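Local coordinates for stress-induced-phosphoprotein 1 (Caenorhabditis elegans, PDB 4GCN) that binds Hsp90 and inhibits its ATPase activity, forms a complex with Hsp70 and Hsp90, plays a role in gonad development, and up-regulates longevity and thermotolerance, at residues 32-37 against 42-47; 67-72 against 80-85; 92-97 against 119-124. All blocks are in the same frame, centred on the assembly; numbering follows the deposited sequence.

In the fold
The chain is the N-terminal tetratricopeptide repeat (TPR) domain of the protein, built from helices alone. From the N terminus, contact 1 comes first. It closes the short link between helix 24-37 and helix 42-54. Contact 2 follows, closing the turn between helix 58-74 and helix 79-95. Contact 3 spans further, from the end of helix 79-95 past helix 99-112 to the last helix, 116-126. The three lie in series; none nests or crosses another. Contacts 1 and 2 touch where Asn-46 packs on Ala-68 and Ala-85. Contacts 2 and 3 share helix 79-95, with centres about 18 Å apart. Contacts 1 and 3 lie on opposite sides of the chain's centre.

Contact 1: residues 32-37 against 42-47; sequences DKAIEL and ITFYNN
Ala-34 lays its methyl group over the ring of Phe-44. CB sits above the middle of the ring, 3.5 Å from its centroid and only 9° off the ring normal. This is a CH-pi contact over a face. The rim of the ring also touches the backbone: Phe-44 CE2 lies 3.4 Å from Ala-34 O. The small side chain of Ala-34 lets the ring come this near to the helix.

Ile-35 fills the flank beside it. Its chi1 of -66° sets CG1 opposite its own carbonyl carbon, facing the base of Phe-44. There Ile-35 CG1 meets Phe-44 CB at 3.5 Å, and the two side chains pass alongside, pointing opposite ways. The extended outer torsion carries CD1 on to Tyr-45. Ile-35 CD1 lies over one face of that ring, toward its rim, 4.1 Å from Tyr-45 CE1. The other branch, Ile-35 CG2, reaches the hydroxyl end, 3.6 Å from Tyr-45 OH. This phenol oxygen is hydrogen-bonded to Pro-39 O in the link between the helices, which ties the polar end of the ring to the turn.

The contact is mostly buried. Helix 3-20 adds Ala-8 against Phe-44, and helix 58-74 places Lys-67 and Val-71 against Tyr-45.

The segment axes approach to 9.4 Å at 156°, so the helices run nearly antiparallel. Segment 32-37 falls in the predicted first repeat and 42-47 almost wholly in the predicted second. The second helix of one repeat packed antiparallel on the first helix of the next is the usual junction of the TPR superhelix; here Ala-34 and Ile-35 meet Phe-44 and Tyr-45.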
ATOM      1  N   ASP A  32       1.219   0.250 -13.202  1.00 29.99           N
ATOM      2  CA  ASP A  32       1.302  -1.121 -13.764  1.00 31.55           C
ATOM      3  C   ASP A  32       2.543  -1.258 -14.626  1.00 30.24           C
ATOM      4  O   ASP A  32       3.216  -2.284 -14.589  1.00 30.83           O
ATOM      5  CB  ASP A  32       0.061  -1.447 -14.623  1.00 32.92           C
ATOM      6  CG  ASP A  32      -1.202  -1.762 -13.754  1.00 36.81           C
ATOM      7  OD1 ASP A  32      -1.060  -1.956 -12.523  1.00 33.27           O
ATOM      8  OD2 ASP A  32      -2.304  -1.790 -14.310  1.00 37.25           O
ATOM      9  N   LYS A  33       2.811  -0.216 -15.396  1.00 29.50           N
ATOM     10  CA  LYS A  33       4.033  -0.132 -16.196  1.00 30.76           C
ATOM     11  C   LYS A  33       5.271  -0.155 -15.275  1.00 29.68           C
ATOM     12  O   LYS A  33       6.258  -0.817 -15.578  1.00 27.99           O
ATOM     13  CB  LYS A  33       4.030   1.071 -17.147  1.00 31.95           C
ATOM     14  CG  LYS A  33       3.178   0.831 -18.397  1.00 36.02           C
ATOM     15  CD  LYS A  33       3.375   1.940 -19.414  1.00 41.83           C
ATOM     16  CE  LYS A  33       2.211   2.041 -20.371  1.00 44.50           C
ATOM     17  NZ  LYS A  33       2.608   3.087 -21.346  1.00 50.22           N
ATOM     18  N   ALA A  34       5.182   0.539 -14.150  1.00 28.11           N
ATOM     19  CA  ALA A  34       6.293   0.498 -13.163  1.00 27.15           C
ATOM     20  C   ALA A  34       6.587  -0.926 -12.674  1.00 28.08           C
ATOM     21  O   ALA A  34       7.744  -1.361 -12.655  1.00 28.12           O
ATOM     22  CB  ALA A  34       6.010   1.430 -11.990  1.00 24.91           C
ATOM     23  N   ILE A  35       5.524  -1.651 -12.328  1.00 28.36           N
ATOM     24  CA  ILE A  35       5.635  -2.997 -11.858  1.00 30.00           C
ATOM     25  C   ILE A  35       6.133  -3.927 -12.947  1.00 30.53           C
ATOM     26  O   ILE A  35       6.891  -4.842 -12.668  1.00 33.76           O
ATOM     27  CB  ILE A  35       4.279  -3.477 -11.243  1.00 28.68           C
ATOM     28  CG1 ILE A  35       4.006  -2.650  -9.966  1.00 28.43           C
ATOM     29  CG2 ILE A  35       4.281  -5.013 -11.076  1.00 30.94           C
ATOM     30  CD1 ILE A  35       2.560  -2.636  -9.504  1.00 25.40           C
ATOM     31  N   GLU A  36       5.721  -3.691 -14.175  1.00 32.65           N
ATOM     32  CA  GLU A  36       6.261  -4.435 -15.314  1.00 38.01           C
ATOM     33  C   GLU A  36       7.777  -4.290 -15.442  1.00 35.26           C
ATOM     34  O   GLU A  36       8.453  -5.240 -15.689  1.00 34.60           O
ATOM     35  CB  GLU A  36       5.594  -3.962 -16.583  1.00 42.20           C
ATOM     36  CG  GLU A  36       5.545  -4.986 -17.698  1.00 49.86           C
ATOM     37  CD  GLU A  36       4.888  -4.418 -18.957  1.00 52.33           C
ATOM     38  OE1 GLU A  36       3.959  -3.574 -18.828  1.00 51.21           O
ATOM     39  OE2 GLU A  36       5.327  -4.773 -20.076  1.00 61.36           O
ATOM     40  N   LEU A  37       8.280  -3.072 -15.263  1.00 31.84           N
ATOM     41  CA  LEU A  37       9.714  -2.771 -15.356  1.00 31.97           C
ATOM     42  C   LEU A  37      10.530  -3.257 -14.152  1.00 31.90           C
ATOM     43  O   LEU A  37      11.685  -3.637 -14.309  1.00 31.97           O
ATOM     44  CB  LEU A  37       9.898  -1.256 -15.504  1.00 31.60           C
ATOM     45  CG  LEU A  37       9.434  -0.697 -16.866  1.00 32.54           C
ATOM     46  CD1 LEU A  37       9.204   0.822 -16.877  1.00 31.65           C
ATOM     47  CD2 LEU A  37      10.429  -1.082 -17.958  1.00 33.31           C
ATOM     48  N   ILE A  42       8.584  -2.099  -3.639  1.00 24.86           N
ATOM     49  CA  ILE A  42       7.388  -1.970  -2.785  1.00 23.07           C
ATOM     50  C   ILE A  42       6.564  -0.703  -3.053  1.00 24.80           C
ATOM     51  O   ILE A  42       5.342  -0.747  -2.984  1.00 26.05           O
ATOM     52  CB  ILE A  42       7.767  -2.023  -1.273  1.00 24.49           C
ATOM     53  CG1 ILE A  42       6.512  -2.243  -0.383  1.00 22.59           C
ATOM     54  CG2 ILE A  42       8.458  -0.712  -0.786  1.00 25.85           C
ATOM     55  CD1 ILE A  42       6.849  -2.529   1.097  1.00 19.90           C
ATOM     56  N   THR A  43       7.221   0.406  -3.338  1.00 26.47           N
ATOM     57  CA  THR A  43       6.542   1.692  -3.514  1.00 25.50           C
ATOM     58  C   THR A  43       5.397   1.570  -4.542  1.00 26.50           C
ATOM     59  O   THR A  43       4.347   2.165  -4.363  1.00 28.64           O
ATOM     60  CB  THR A  43       7.508   2.752  -4.046  1.00 28.96           C
ATOM     61  OG1 THR A  43       8.599   2.881  -3.140  1.00 31.41           O
ATOM     62  CG2 THR A  43       6.832   4.109  -4.196  1.00 32.34           C
ATOM     63  N   PHE A  44       5.585   0.753  -5.566  1.00 25.76           N
ATOM     64  CA  PHE A  44       4.562   0.698  -6.654  1.00 25.45           C
ATOM     65  C   PHE A  44       3.288   0.034  -6.162  1.00 24.52           C
ATOM     66  O   PHE A  44       2.167   0.388  -6.603  1.00 23.45           O
ATOM     67  CB  PHE A  44       5.083  -0.009  -7.902  1.00 25.51           C
ATOM     68  CG  PHE A  44       6.407   0.484  -8.413  1.00 24.38           C
ATOM     69  CD1 PHE A  44       6.854   1.802  -8.189  1.00 24.94           C
ATOM     70  CD2 PHE A  44       7.235  -0.381  -9.126  1.00 27.03           C
ATOM     71  CE1 PHE A  44       8.092   2.214  -8.647  1.00 26.75           C
ATOM     72  CE2 PHE A  44       8.446   0.024  -9.590  1.00 26.68           C
ATOM     73  CZ  PHE A  44       8.903   1.309  -9.330  1.00 28.43           C
ATOM     74  N   TYR A  45       3.468  -0.985  -5.321  1.00 24.42           N
ATOM     75  CA  TYR A  45       2.350  -1.744  -4.732  1.00 23.58           C
ATOM     76  C   TYR A  45       1.579  -0.927  -3.719  1.00 23.98           C
ATOM     77  O   TYR A  45       0.310  -0.854  -3.797  1.00 25.93           O
ATOM     78  CB  TYR A  45       2.834  -3.065  -4.161  1.00 24.81           C
ATOM     79  CG  TYR A  45       3.515  -3.922  -5.165  1.00 24.46           C
ATOM     80  CD1 TYR A  45       2.797  -4.782  -5.994  1.00 27.00           C
ATOM     81  CD2 TYR A  45       4.876  -3.927  -5.283  1.00 25.67           C
ATOM     82  CE1 TYR A  45       3.428  -5.617  -6.898  1.00 27.31           C
ATOM     83  CE2 TYR A  45       5.502  -4.760  -6.187  1.00 27.55           C
ATOM     84  CZ  TYR A  45       4.765  -5.598  -7.003  1.00 27.26           C
ATOM     85  OH  TYR A  45       5.382  -6.402  -7.906  1.00 28.80           O
ATOM     86  N   ASN A  46       2.301  -0.126  -2.944  1.00 23.69           N
ATOM     87  CA  ASN A  46       1.666   0.770  -2.030  1.00 22.57           C
ATOM     88  C   ASN A  46       0.952   1.873  -2.807  1.00 25.31           C
ATOM     89  O   ASN A  46      -0.139   2.256  -2.399  1.00 25.55           O
ATOM     90  CB  ASN A  46       2.617   1.419  -1.006  1.00 22.87           C
ATOM     91  CG  ASN A  46       3.057   0.475   0.132  1.00 23.65           C
ATOM     92  OD1 ASN A  46       2.354  -0.465   0.468  1.00 25.03           O
ATOM     93  ND2 ASN A  46       4.240   0.759   0.748  1.00 22.40           N
ATOM     94  N   ASN A  47       1.555   2.404  -3.892  1.00 23.29           N
ATOM     95  CA  ASN A  47       0.888   3.509  -4.611  1.00 24.42           C
ATOM     96  C   ASN A  47      -0.368   2.986  -5.298  1.00 23.36           C
ATOM     97  O   ASN A  47      -1.380   3.619  -5.272  1.00 22.67           O
ATOM     98  CB  ASN A  47       1.832   4.142  -5.634  1.00 26.16           C
ATOM     99  CG  ASN A  47       2.902   5.025  -5.010  1.00 30.75           C
ATOM    100  OD1 ASN A  47       3.570   5.732  -5.727  1.00 39.16           O
ATOM    101  ND2 ASN A  47       3.061   4.997  -3.719  1.00 26.86           N
TER

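Contact 2: residues 67-72 against 80-85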
ATOM      1  N   LYS A  67       0.420  -7.859  -1.464  1.00 24.12           N
ATOM      2  CA  LYS A  67       1.569  -7.823  -2.388  1.00 25.29           C
ATOM      3  C   LYS A  67       2.759  -6.966  -1.837  1.00 23.39           C
ATOM      4  O   LYS A  67       3.868  -7.450  -1.794  1.00 23.85           O
ATOM      5  CB  LYS A  67       1.160  -7.364  -3.806  1.00 28.01           C
ATOM      6  CG  LYS A  67       0.445  -8.398  -4.662  1.00 33.19           C
ATOM      7  CD  LYS A  67      -0.053  -7.711  -5.954  1.00 35.21           C
ATOM      8  CE  LYS A  67      -0.873  -8.583  -6.873  1.00 38.67           C
ATOM      9  NZ  LYS A  67      -0.431 -10.007  -6.871  1.00 41.38           N
ATOM     10  N   ALA A  68       2.509  -5.757  -1.335  1.00 22.78           N
ATOM     11  CA  ALA A  68       3.559  -4.932  -0.790  1.00 22.31           C
ATOM     12  C   ALA A  68       4.317  -5.638   0.327  1.00 23.52           C
ATOM     13  O   ALA A  68       5.526  -5.589   0.395  1.00 22.79           O
ATOM     14  CB  ALA A  68       2.965  -3.584  -0.297  1.00 23.07           C
ATOM     15  N   VAL A  69       3.577  -6.254   1.234  1.00 22.34           N
ATOM     16  CA  VAL A  69       4.157  -6.943   2.355  1.00 23.32           C
ATOM     17  C   VAL A  69       5.031  -8.082   1.852  1.00 22.84           C
ATOM     18  O   VAL A  69       6.184  -8.232   2.319  1.00 26.03           O
ATOM     19  CB  VAL A  69       3.084  -7.503   3.333  1.00 23.25           C
ATOM     20  CG1 VAL A  69       3.692  -8.444   4.364  1.00 23.15           C
ATOM     21  CG2 VAL A  69       2.315  -6.406   3.997  1.00 20.51           C
ATOM     22  N   GLU A  70       4.538  -8.869   0.918  1.00 24.74           N
ATOM     23  CA  GLU A  70       5.281 -10.022   0.418  0.50 26.18           C
ATOM     24  C   GLU A  70       6.587  -9.573  -0.280  1.00 28.30           C
ATOM     25  O   GLU A  70       7.690 -10.100  -0.015  1.00 26.21           O
ATOM     26  CB  GLU A  70       4.388 -10.783  -0.558  0.50 29.08           C
ATOM     27  CG  GLU A  70       4.919 -12.118  -0.986  0.50 31.93           C
ATOM     28  CD  GLU A  70       3.934 -12.829  -1.896  0.50 34.59           C
ATOM     29  OE1 GLU A  70       2.696 -12.753  -1.655  0.50 35.09           O
ATOM     30  OE2 GLU A  70       4.401 -13.433  -2.868  0.50 39.12           O
ATOM     31  N   VAL A  71       6.436  -8.594  -1.162  1.00 26.69           N
ATOM     32  CA  VAL A  71       7.538  -8.011  -1.897  1.00 28.31           C
ATOM     33  C   VAL A  71       8.535  -7.336  -0.958  1.00 27.12           C
ATOM     34  O   VAL A  71       9.756  -7.448  -1.162  1.00 28.22           O
ATOM     35  CB  VAL A  71       6.994  -6.989  -2.956  1.00 27.36           C
ATOM     36  CG1 VAL A  71       8.128  -6.105  -3.511  1.00 29.13           C
ATOM     37  CG2 VAL A  71       6.289  -7.779  -4.054  1.00 26.89           C
ATOM     38  N   GLY A  72       8.021  -6.589   0.007  1.00 28.12           N
ATOM     39  CA  GLY A  72       8.835  -5.866   0.975  1.00 27.70           C
ATOM     40  C   GLY A  72       9.694  -6.826   1.765  1.00 30.21           C
ATOM     41  O   GLY A  72      10.886  -6.568   2.010  1.00 28.38           O
ATOM     42  N   LYS A  80       9.444   0.030   7.665  1.00 24.18           N
ATOM     43  CA  LYS A  80       8.439   1.093   7.887  1.00 24.09           C
ATOM     44  C   LYS A  80       7.403   1.179   6.768  1.00 24.60           C
ATOM     45  O   LYS A  80       6.254   1.499   6.998  1.00 24.48           O
ATOM     46  CB  LYS A  80       9.085   2.449   8.230  1.00 24.72           C
ATOM     47  CG  LYS A  80       9.944   2.356   9.495  1.00 25.98           C
ATOM     48  CD  LYS A  80      10.790   3.559   9.920  1.00 28.99           C
ATOM     49  CE  LYS A  80      11.918   3.991   8.943  1.00 32.72           C
ATOM     50  NZ  LYS A  80      12.876   2.912   8.473  1.00 30.62           N
ATOM     51  N   LEU A  81       7.820   0.867   5.548  1.00 24.83           N
ATOM     52  CA  LEU A  81       6.946   0.880   4.351  1.00 23.36           C
ATOM     53  C   LEU A  81       6.102  -0.379   4.317  1.00 19.85           C
ATOM     54  O   LEU A  81       4.990  -0.401   3.800  1.00 21.10           O
ATOM     55  CB  LEU A  81       7.830   0.971   3.080  1.00 23.73           C
ATOM     56  CG  LEU A  81       8.806   2.131   3.065  1.00 26.79           C
ATOM     57  CD1 LEU A  81       9.593   2.013   1.763  1.00 28.81           C
ATOM     58  CD2 LEU A  81       8.037   3.457   3.218  1.00 25.63           C
ATOM     59  N   ILE A  82       6.624  -1.475   4.869  1.00 23.30           N
ATOM     60  CA  ILE A  82       5.796  -2.655   5.105  1.00 20.02           C
ATOM     61  C   ILE A  82       4.714  -2.370   6.191  1.00 24.09           C
ATOM     62  O   ILE A  82       3.543  -2.722   6.000  1.00 21.88           O
ATOM     63  CB  ILE A  82       6.664  -3.892   5.501  1.00 21.30           C
ATOM     64  CG1 ILE A  82       7.647  -4.235   4.374  1.00 22.87           C
ATOM     65  CG2 ILE A  82       5.748  -5.034   5.906  1.00 22.68           C
ATOM     66  CD1 ILE A  82       8.691  -5.350   4.770  1.00 21.29           C
ATOM     67  N   ALA A  83       5.059  -1.670   7.281  1.00 23.42           N
ATOM     68  CA  ALA A  83       4.071  -1.238   8.280  1.00 22.15           C
ATOM     69  C   ALA A  83       2.965  -0.388   7.663  1.00 23.57           C
ATOM     70  O   ALA A  83       1.782  -0.562   8.016  1.00 22.70           O
ATOM     71  CB  ALA A  83       4.747  -0.456   9.404  1.00 22.64           C
ATOM     72  N   LYS A  84       3.342   0.562   6.802  1.00 23.59           N
ATOM     73  CA  LYS A  84       2.356   1.406   6.092  1.00 23.62           C
ATOM     74  C   LYS A  84       1.387   0.564   5.279  1.00 23.01           C
ATOM     75  O   LYS A  84       0.202   0.859   5.328  1.00 23.89           O
ATOM     76  CB  LYS A  84       3.014   2.389   5.186  1.00 26.38           C
ATOM     77  CG  LYS A  84       2.023   3.313   4.462  1.00 30.06           C
ATOM     78  CD  LYS A  84       2.741   4.509   3.809  1.00 36.64           C
ATOM     79  CE  LYS A  84       3.634   4.081   2.619  1.00 35.12           C
ATOM     80  NZ  LYS A  84       4.465   5.219   2.100  1.00 35.72           N
ATOM     81  N   ALA A  85       1.858  -0.486   4.594  1.00 22.65           N
ATOM     82  CA  ALA A  85       0.988  -1.339   3.817  1.00 23.69           C
ATOM     83  C   ALA A  85      -0.016  -1.985   4.742  1.00 24.48           C
ATOM     84  O   ALA A  85      -1.197  -2.105   4.394  1.00 24.59           O
ATOM     85  CB  ALA A  85       1.752  -2.434   3.037  1.00 23.06           C
TER
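This is a buried helix-helix contact, apolar in its side chains. It joins helix 58-74 to helix 79-95 at the junction between the predicted second and third TPR repeats. The two segments run nearly antiparallel, at 161°, and their axes come to 8.8 Å.

Small residues permit this approach. Ala-68 and Ala-85 meet methyl to methyl, with Ala-68 CB 3.7 Å from Ala-85 CB. One turn on, Gly-72 has no side chain, and Ile-82 packs on its bare backbone; a beta carbon there would collide with Ile-82 CG1. Ile-82 CD1 lies 3.5 Å from Gly-72 C. A chi1 of -61° sets the CG1 arm of Ile-82 opposite its own carbonyl carbon, and the extended chi2 sends CD1 to the glycine.

Val-69 flanks these two pairs. Its CG2 is 4.1 Å from Ala-85 CB and 4.2 Å from Ile-82 CG2. The Val-69 and Ile-82 side chains stand roughly perpendicular to each other.

Other helices cover the sides. Asn-46 of helix 42-54 packs on both alanines, while Trp-105 and Arg-108 of helix 99-112 lie against Val-69. With only carbon surfaces meeting between the side chains, the contact depends on shape and on the exclusion of water rather than on polar pairing.

Contact 3: residues 92-97 against 119-124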
ATOM      1  N   ALA A  92      -8.685  -0.243   4.881  1.00 22.35           N
ATOM      2  CA  ALA A  92      -9.511  -0.795   3.825  1.00 20.56           C
ATOM      3  C   ALA A  92     -10.522  -1.813   4.367  1.00 23.42           C
ATOM      4  O   ALA A  92     -11.638  -1.860   3.887  1.00 24.63           O
ATOM      5  CB  ALA A  92      -8.677  -1.408   2.665  1.00 19.54           C
ATOM      6  N   PHE A  93     -10.114  -2.630   5.342  1.00 23.79           N
ATOM      7  CA  PHE A  93     -11.003  -3.521   6.051  1.00 23.97           C
ATOM      8  C   PHE A  93     -12.045  -2.823   6.903  1.00 23.64           C
ATOM      9  O   PHE A  93     -13.235  -3.157   6.835  1.00 23.86           O
ATOM     10  CB  PHE A  93     -10.272  -4.571   6.825  1.00 21.70           C
ATOM     11  CG  PHE A  93      -9.972  -5.811   6.031  1.00 22.45           C
ATOM     12  CD1 PHE A  93     -11.019  -6.583   5.483  1.00 23.25           C
ATOM     13  CD2 PHE A  93      -8.677  -6.214   5.826  1.00 22.68           C
ATOM     14  CE1 PHE A  93     -10.759  -7.769   4.853  1.00 22.87           C
ATOM     15  CE2 PHE A  93      -8.398  -7.408   5.120  1.00 22.41           C
ATOM     16  CZ  PHE A  93      -9.433  -8.160   4.634  1.00 22.86           C
ATOM     17  N   GLN A  94     -11.672  -1.776   7.587  1.00 23.38           N
ATOM     18  CA  GLN A  94     -12.686  -0.958   8.244  1.00 25.63           C
ATOM     19  C   GLN A  94     -13.754  -0.428   7.281  1.00 25.67           C
ATOM     20  O   GLN A  94     -14.940  -0.366   7.612  1.00 23.95           O
ATOM     21  CB  GLN A  94     -12.104   0.262   8.936  1.00 26.68           C
ATOM     22  CG  GLN A  94     -11.381   0.041  10.214  1.00 27.58           C
ATOM     23  CD  GLN A  94     -10.944   1.356  10.806  1.00 28.25           C
ATOM     24  OE1 GLN A  94      -9.956   1.883  10.355  1.00 28.18           O
ATOM     25  NE2 GLN A  94     -11.701   1.888  11.813  1.00 29.42           N
ATOM     26  N   LYS A  95     -13.327  -0.016   6.114  1.00 24.12           N
ATOM     27  CA  LYS A  95     -14.248   0.515   5.146  1.00 27.17           C
ATOM     28  C   LYS A  95     -15.186  -0.557   4.570  1.00 26.80           C
ATOM     29  O   LYS A  95     -16.192  -0.236   3.999  1.00 28.66           O
ATOM     30  CB  LYS A  95     -13.500   1.176   4.027  1.00 27.25           C
ATOM     31  CG  LYS A  95     -12.682   2.367   4.431  1.00 27.68           C
ATOM     32  CD  LYS A  95     -13.600   3.572   4.574  1.00 32.16           C
ATOM     33  CE  LYS A  95     -12.812   4.802   4.962  1.00 38.06           C
ATOM     34  NZ  LYS A  95     -13.614   6.039   4.645  1.00 40.79           N
ATOM     35  N   GLN A  96     -14.802  -1.816   4.697  1.00 24.45           N
ATOM     36  CA  GLN A  96     -15.627  -2.955   4.374  1.00 26.54           C
ATOM     37  C   GLN A  96     -16.457  -3.441   5.561  1.00 27.15           C
ATOM     38  O   GLN A  96     -17.040  -4.519   5.472  1.00 28.03           O
ATOM     39  CB  GLN A  96     -14.715  -4.105   3.868  1.00 24.95           C
ATOM     40  CG  GLN A  96     -14.040  -3.768   2.559  1.00 27.64           C
ATOM     41  CD  GLN A  96     -13.220  -4.903   1.969  1.00 27.78           C
ATOM     42  OE1 GLN A  96     -13.762  -5.807   1.291  1.00 26.75           O
ATOM     43  NE2 GLN A  96     -11.900  -4.850   2.206  1.00 24.98           N
ATOM     44  N   ASN A  97     -16.509  -2.674   6.663  1.00 27.52           N
ATOM     45  CA  ASN A  97     -17.213  -3.066   7.890  1.00 27.05           C
ATOM     46  C   ASN A  97     -16.698  -4.391   8.478  1.00 26.88           C
ATOM     47  O   ASN A  97     -17.458  -5.114   9.117  1.00 27.97           O
ATOM     48  CB  ASN A  97     -18.722  -3.185   7.637  1.00 31.46           C
ATOM     49  CG  ASN A  97     -19.572  -3.150   8.922  1.00 36.06           C
ATOM     50  OD1 ASN A  97     -20.658  -3.815   9.023  1.00 39.84           O
ATOM     51  ND2 ASN A  97     -19.090  -2.394   9.923  1.00 35.06           N
ATOM     52  N   VAL A 119      -1.674   3.036  17.886  1.00 29.02           N
ATOM     53  CA  VAL A 119      -1.809   2.314  19.158  1.00 30.33           C
ATOM     54  C   VAL A 119      -3.087   2.733  19.854  1.00 31.90           C
ATOM     55  O   VAL A 119      -3.794   1.911  20.422  1.00 29.29           O
ATOM     56  CB  VAL A 119      -0.586   2.541  20.122  1.00 32.02           C
ATOM     57  CG1 VAL A 119      -0.856   1.927  21.492  1.00 33.03           C
ATOM     58  CG2 VAL A 119       0.712   1.958  19.523  1.00 30.93           C
ATOM     59  N   LYS A 120      -3.365   4.035  19.816  1.00 29.75           N
ATOM     60  CA  LYS A 120      -4.527   4.567  20.486  1.00 31.91           C
ATOM     61  C   LYS A 120      -5.811   4.175  19.758  1.00 33.17           C
ATOM     62  O   LYS A 120      -6.797   3.725  20.395  1.00 29.69           O
ATOM     63  CB  LYS A 120      -4.415   6.083  20.606  1.00 31.97           C
ATOM     64  CG  LYS A 120      -3.342   6.566  21.593  1.00 32.23           C
ATOM     65  CD  LYS A 120      -3.444   8.083  21.850  1.00 33.24           C
ATOM     66  CE  LYS A 120      -2.224   8.644  22.593  1.00 33.01           C
ATOM     67  NZ  LYS A 120      -2.442  10.059  22.915  1.00 35.70           N
ATOM     68  N   LYS A 121      -5.747   4.277  18.438  1.00 31.31           N
ATOM     69  CA  LYS A 121      -6.856   3.897  17.569  1.00 32.27           C
ATOM     70  C   LYS A 121      -7.275   2.431  17.777  1.00 31.68           C
ATOM     71  O   LYS A 121      -8.449   2.123  17.849  1.00 30.19           O
ATOM     72  CB  LYS A 121      -6.501   4.144  16.097  1.00 32.64           C
ATOM     73  CG  LYS A 121      -7.441   3.420  15.104  1.00 32.92           C
ATOM     74  CD  LYS A 121      -7.443   4.029  13.711  1.00 33.54           C
ATOM     75  CE  LYS A 121      -8.226   3.148  12.769  1.00 33.45           C
ATOM     76  NZ  LYS A 121      -8.392   3.806  11.469  1.00 30.94           N
ATOM     77  N   VAL A 122      -6.304   1.539  17.880  1.00 31.35           N
ATOM     78  CA  VAL A 122      -6.609   0.111  18.075  1.00 31.84           C
ATOM     79  C   VAL A 122      -7.217  -0.191  19.450  1.00 34.42           C
ATOM     80  O   VAL A 122      -8.122  -1.024  19.550  1.00 33.51           O
ATOM     81  CB  VAL A 122      -5.368  -0.740  17.843  1.00 32.35           C
ATOM     82  CG1 VAL A 122      -5.635  -2.170  18.248  1.00 34.00           C
ATOM     83  CG2 VAL A 122      -4.964  -0.641  16.372  1.00 31.05           C
ATOM     84  N   LYS A 123      -6.696   0.459  20.491  1.00 37.61           N
ATOM     85  CA  LYS A 123      -7.300   0.326  21.807  0.60 39.26           C
ATOM     86  C   LYS A 123      -8.787   0.760  21.745  1.00 41.80           C
ATOM     87  O   LYS A 123      -9.641   0.024  22.241  1.00 41.61           O
ATOM     88  CB  LYS A 123      -6.477   1.059  22.859  0.60 41.71           C
ATOM     89  CG  LYS A 123      -5.338   0.196  23.453  0.60 42.36           C
ATOM     90  CD  LYS A 123      -4.143   1.028  23.953  0.60 42.64           C
ATOM     91  CE  LYS A 123      -2.845   0.221  24.101  0.60 40.92           C
ATOM     92  NZ  LYS A 123      -1.782   1.016  24.789  0.60 42.49           N
ATOM     93  N   GLU A 124      -9.086   1.891  21.083  1.00 39.61           N
ATOM     94  CA  GLU A 124     -10.455   2.363  20.926  1.00 42.58           C
ATOM     95  C   GLU A 124     -11.296   1.358  20.200  1.00 39.60           C
ATOM     96  O   GLU A 124     -12.430   1.135  20.574  1.00 40.00           O
ATOM     97  CB  GLU A 124     -10.535   3.685  20.172  1.00 45.62           C
ATOM     98  CG  GLU A 124      -9.964   4.871  20.934  1.00 52.04           C
ATOM     99  CD  GLU A 124     -10.546   4.936  22.319  1.00 56.81           C
ATOM    100  OE1 GLU A 124     -11.790   5.015  22.435  1.00 59.70           O
ATOM    101  OE2 GLU A 124      -9.770   4.841  23.287  1.00 67.00           O
TER
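The flat carboxamide of Gln-94 is met at its oxygen edge by Lys-121, and the lysine lies over neither face. In the TPR fold this links the end of helix 79-95 to the C-terminal helix 116-126. Helix 99-112 lies between them. Its Phe-106 touches both side chains.

The bond is short: Lys-121 NZ gives a hydrogen to Gln-94 OE1 at 2.7 Å. The nitrogen lies in the carbonyl plane, on a lone pair, with a C=O...N angle of 129°.

The backbones are far apart; the nearest CA atoms, those of Gln-94 and Val-122, are 11.6 Å from each other. Two extended side chains bridge the distance, reaching toward each other from the two helices. Lys-121 has CG anti to its own N (chi1 164°) and stays stretched to NZ. A leucine in place of Gln-94 has no amide oxygen and would probably leave the ammonium of Lys-121 without this acceptor and freer to swing at the surface.

Just beyond Gln-94 the helix ends in a Schellman motif. Asn-97, with positive phi, is its C-prime residue. Asp-98 N bonds to Phe-93 O, and Asn-97 N bonds to Gln-94 O at 2.9 Å.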